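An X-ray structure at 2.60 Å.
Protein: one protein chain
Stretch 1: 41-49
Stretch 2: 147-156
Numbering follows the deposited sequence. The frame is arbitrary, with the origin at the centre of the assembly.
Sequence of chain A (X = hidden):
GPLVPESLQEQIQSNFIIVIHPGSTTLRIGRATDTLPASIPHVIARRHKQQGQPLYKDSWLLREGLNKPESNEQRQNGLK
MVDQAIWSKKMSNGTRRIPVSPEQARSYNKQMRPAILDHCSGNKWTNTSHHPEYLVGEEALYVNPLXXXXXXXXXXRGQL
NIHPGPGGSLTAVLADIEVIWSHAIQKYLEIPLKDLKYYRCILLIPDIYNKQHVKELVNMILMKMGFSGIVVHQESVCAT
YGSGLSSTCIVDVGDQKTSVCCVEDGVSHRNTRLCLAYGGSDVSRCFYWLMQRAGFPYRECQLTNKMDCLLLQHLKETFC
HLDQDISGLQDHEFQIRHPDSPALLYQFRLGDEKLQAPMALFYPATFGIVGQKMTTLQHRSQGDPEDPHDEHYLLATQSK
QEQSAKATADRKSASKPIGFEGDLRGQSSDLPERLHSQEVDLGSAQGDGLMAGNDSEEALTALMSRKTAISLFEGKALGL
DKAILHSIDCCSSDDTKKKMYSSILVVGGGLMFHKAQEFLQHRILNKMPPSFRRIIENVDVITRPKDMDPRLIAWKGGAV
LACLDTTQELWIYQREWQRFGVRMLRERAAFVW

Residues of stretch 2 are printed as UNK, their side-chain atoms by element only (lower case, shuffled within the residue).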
# COMPACT_ATOMS: atom_id res chain seq x y z
N PRO A 41 -2.44 -1.00 11.60
CA PRO A 41 -3.57 -0.66 10.71
C PRO A 41 -3.88 0.81 10.92
O PRO A 41 -4.15 1.23 12.03
CB PRO A 41 -4.72 -1.51 11.24
CG PRO A 41 -4.03 -2.67 11.97
CD PRO A 41 -2.75 -2.10 12.52
N HIS A 42 -3.80 1.59 9.86
CA HIS A 42 -3.89 3.02 9.99
C HIS A 42 -5.36 3.45 10.00
O HIS A 42 -5.88 4.00 9.01
CB HIS A 42 -3.14 3.65 8.83
CG HIS A 42 -2.88 5.10 9.02
ND1 HIS A 42 -3.56 6.07 8.32
CD2 HIS A 42 -2.03 5.75 9.84
CE1 HIS A 42 -3.13 7.26 8.70
NE2 HIS A 42 -2.20 7.09 9.62
N VAL A 43 -6.02 3.17 11.11
CA VAL A 43 -7.47 3.27 11.22
C VAL A 43 -7.87 3.59 12.66
O VAL A 43 -7.13 3.30 13.60
CB VAL A 43 -8.13 1.94 10.82
CG1 VAL A 43 -7.66 0.82 11.75
CG2 VAL A 43 -9.68 2.06 10.83
N ILE A 44 -9.04 4.20 12.82
CA ILE A 44 -9.50 4.60 14.14
C ILE A 44 -11.02 4.44 14.25
O ILE A 44 -11.76 4.76 13.32
CB ILE A 44 -9.10 6.05 14.49
CG1 ILE A 44 -9.67 6.45 15.85
CG2 ILE A 44 -9.61 7.03 13.46
CD1 ILE A 44 -9.16 7.76 16.38
N ALA A 45 -11.46 3.91 15.38
CA ALA A 45 -12.89 3.83 15.67
C ALA A 45 -13.25 4.89 16.70
O ALA A 45 -12.60 5.01 17.74
CB ALA A 45 -13.26 2.45 16.18
N ARG A 46 -14.27 5.67 16.39
CA ARG A 46 -14.69 6.73 17.27
C ARG A 46 -16.10 6.45 17.73
O ARG A 46 -16.96 6.10 16.91
CB ARG A 46 -14.63 8.07 16.55
CG ARG A 46 -13.23 8.63 16.45
CD ARG A 46 -13.28 10.11 16.18
NE ARG A 46 -11.96 10.74 16.17
CZ ARG A 46 -11.27 11.06 17.26
NH1 ARG A 46 -11.75 10.79 18.47
NH2 ARG A 46 -10.08 11.64 17.13
N ARG A 47 -16.33 6.58 19.03
CA ARG A 47 -17.64 6.33 19.61
C ARG A 47 -18.63 7.38 19.17
O ARG A 47 -18.25 8.47 18.75
CB ARG A 47 -17.59 6.27 21.13
CG ARG A 47 -18.85 5.67 21.75
CD ARG A 47 -18.79 5.63 23.27
NE ARG A 47 -18.73 4.27 23.79
CZ ARG A 47 -19.79 3.49 23.96
NH1 ARG A 47 -21.00 3.92 23.64
NH2 ARG A 47 -19.65 2.26 24.44
N HIS A 48 -19.91 7.04 19.24
CA HIS A 48 -20.96 8.04 19.08
C HIS A 48 -21.08 8.83 20.36
O HIS A 48 -20.71 8.33 21.43
CB HIS A 48 -22.29 7.36 18.78
CG HIS A 48 -22.35 6.74 17.43
ND1 HIS A 48 -21.29 6.79 16.55
CD2 HIS A 48 -23.34 6.07 16.80
CE1 HIS A 48 -21.63 6.17 15.44
NE2 HIS A 48 -22.87 5.72 15.56
N LYS A 49 -21.58 10.06 20.27
CA LYS A 49 -21.79 10.85 21.47
C LYS A 49 -23.25 10.76 21.91
O LYS A 49 -23.60 11.19 23.01
CB LYS A 49 -21.38 12.31 21.24
CG LYS A 49 -20.16 12.49 20.35
CD LYS A 49 -20.48 12.21 18.89
CE LYS A 49 -20.05 13.37 17.99
NZ LYS A 49 -18.59 13.67 18.08
N UNK A 147 -21.67 -2.26 17.26
CA UNK A 147 -21.35 -1.25 18.26
C UNK A 147 -21.44 0.15 17.71
O UNK A 147 -21.39 0.37 16.51
o UNK A 147 -18.97 -2.35 20.77
o UNK A 147 -20.86 -3.26 20.06
c UNK A 147 -19.95 -1.45 18.83
c UNK A 147 -19.92 -2.42 19.97
N UNK A 148 -21.57 1.10 18.63
CA UNK A 148 -21.82 2.48 18.26
C UNK A 148 -20.49 3.17 18.03
O UNK A 148 -20.06 4.03 18.81
c UNK A 148 -22.62 3.19 19.36
s UNK A 148 -21.99 2.89 21.06
N UNK A 149 -19.82 2.77 16.96
CA UNK A 149 -18.56 3.39 16.59
C UNK A 149 -18.53 3.63 15.10
O UNK A 149 -18.95 2.77 14.31
c UNK A 149 -15.81 3.28 20.41
c UNK A 149 -16.63 2.56 21.26
c UNK A 149 -17.38 2.52 17.02
c UNK A 149 -17.93 1.82 19.39
c UNK A 149 -17.69 1.83 20.75
c UNK A 149 -16.06 3.27 19.04
o UNK A 149 -16.40 2.57 22.61
c UNK A 149 -17.12 2.54 18.51
N UNK A 150 -18.07 4.82 14.71
CA UNK A 150 -17.77 5.07 13.30
C UNK A 150 -16.33 4.67 13.02
O UNK A 150 -15.45 4.86 13.87
n UNK A 150 -19.64 8.22 13.37
o UNK A 150 -20.35 6.16 12.87
c UNK A 150 -19.43 6.96 13.06
c UNK A 150 -17.98 6.53 12.93
N UNK A 151 -16.10 4.10 11.84
CA UNK A 151 -14.77 3.66 11.45
C UNK A 151 -14.17 4.62 10.44
O UNK A 151 -14.80 4.92 9.42
c UNK A 151 -13.41 1.80 10.46
c UNK A 151 -14.72 1.14 13.13
c UNK A 151 -15.47 1.29 11.84
c UNK A 151 -14.81 2.26 10.85
N UNK A 152 -12.97 5.10 10.74
CA UNK A 152 -12.28 6.07 9.88
C UNK A 152 -10.88 5.63 9.48
O UNK A 152 -10.04 5.29 10.33
c UNK A 152 -12.23 7.46 10.53
c UNK A 152 -14.52 8.57 9.99
c UNK A 152 -13.59 8.04 10.82
c UNK A 152 -15.33 8.64 12.03
n UNK A 152 -15.59 8.93 10.77
n UNK A 152 -14.12 8.10 12.09
N UNK A 153 -10.65 5.63 8.17
CA UNK A 153 -9.32 5.48 7.61
C UNK A 153 -8.89 6.86 7.13
O UNK A 153 -9.37 7.32 6.10
c UNK A 153 -9.16 -0.34 7.62
n UNK A 153 -10.98 1.28 7.05
c UNK A 153 -9.35 4.54 6.42
c UNK A 153 -9.69 0.90 7.28
c UNK A 153 -6.96 0.69 7.60
c UNK A 153 -11.01 2.62 6.73
c UNK A 153 -7.49 1.93 7.25
c UNK A 153 -7.79 -0.43 7.78
c UNK A 153 -8.88 2.05 7.08
c UNK A 153 -9.75 3.14 6.74
N UNK A 154 -8.00 7.52 7.87
CA UNK A 154 -7.57 8.90 7.58
C UNK A 154 -6.90 9.03 6.22
O UNK A 154 -6.77 10.12 5.69
c UNK A 154 -7.41 7.01 9.11
c UNK A 154 -6.56 9.18 8.68
c UNK A 154 -6.93 8.26 9.78
N UNK A 155 -6.47 7.91 5.65
CA UNK A 155 -5.83 7.96 4.35
C UNK A 155 -6.46 6.94 3.40
O UNK A 155 -6.68 5.79 3.76
c UNK A 155 -3.64 7.78 3.11
c UNK A 155 -3.74 8.80 5.42
c UNK A 155 -2.27 8.71 5.59
c UNK A 155 -4.32 7.74 4.48
N UNK A 156 -6.75 7.40 2.19
CA UNK A 156 -7.34 6.57 1.15
C UNK A 156 -6.60 6.87 -0.14
O UNK A 156 -6.36 8.04 -0.46
n UNK A 156 -8.85 4.51 3.02
n UNK A 156 -9.81 2.41 3.13
c UNK A 156 -10.02 5.16 2.43
c UNK A 156 -9.74 6.64 2.16
c UNK A 156 -8.78 3.22 3.34
c UNK A 156 -8.84 6.87 0.94
n UNK A 156 -7.66 2.73 3.87
O HOH W 1 -5.78 5.43 6.49

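Position 147 carries two side-chain carbons, the second bearing two oxygens, and none of them touches stretch 1. It is Asp147, whose charged group suits a partly exposed site. Position 148 has one carbon and then one sulfur, and its CB lies 3.9 Å from His48 CD2: Cys148, a short side chain against the His48 imidazole. Cys148 O accepts a hydrogen bond from His48 N (3.0 Å).

At position 149 one carbon leads to a six-carbon ring bearing an oxygen, and Arg47 CA sits over the ring face. This is Tyr149. Arg47 CA is 3.9 Å from the Tyr149 ring centroid, a CH-pi contact, while Arg47 NE makes a weak hydrogen bond to Tyr149 OH (3.1 Å); a phenol offers both a flat surface and a polar tip.

Position 150 shows two carbons, the second carrying one oxygen and one nitrogen, beside the His48 ring: Asn150. Its amide suits a buried site where OD1 finds a hydrogen-bond partner elsewhere in the structure. Position 151 has four carbons, forked at the first, with one arm two carbons long, packed on Ala45 and Val43. It is Ile151, an apolar fork suited to this buried face: Ile151 CD1 reaches Ala45 CB at 3.6 Å and Ile151 CG2 meets Val43 CG2 at 3.8 Å.

Position 152 bears one carbon and a five-membered ring of three carbons and two nitrogens, its edge near Arg46 CG: His152. Its CB lies 4.0 Å from Ile44 CG2; the ring suits a buried site where His152 NE2 is hydrogen-bonded elsewhere. At position 153 fused five- and six-membered rings hold eight carbons and one nitrogen, with Val43 CB over one face; this is Trp153. Val43 CB stands 3.6 Å from the centroid of the Trp153 six-membered ring, nearly on the normal, so the broad indole gives the aliphatic group a flat seat.

Position 154 closes three carbons onto its own backbone N, near His42: Pro154. Lacking an amide hydrogen, it sets Pro154 CD 3.4 Å from His42 O. Position 155 has four carbons, forked at the first with one arm two carbons long, whose end is 3.5 Å from His42 CE1: Ile155, apolar in a buried place. Water 1 accepts from Ile155 N (2.7 Å) and hydrogen-bonds His42 ND1 (2.9 Å). Position 156 has three carbons, a nitrogen, then a carbon with two nitrogens, clear of stretch 1: Arg156, long enough to fold Arg156 NE back to Ile155 O (2.6 Å).

The contact is an antiparallel strand pairing. Ile44 and His152 exchange two backbone hydrogen bonds, as do Arg46 and Asn150. Ala45 and Ile151 share the sheet face of Arg47 and Tyr149, where side-chain packing reinforces the ladder.

Stretch 2 147-156: DCYNIHWPIR
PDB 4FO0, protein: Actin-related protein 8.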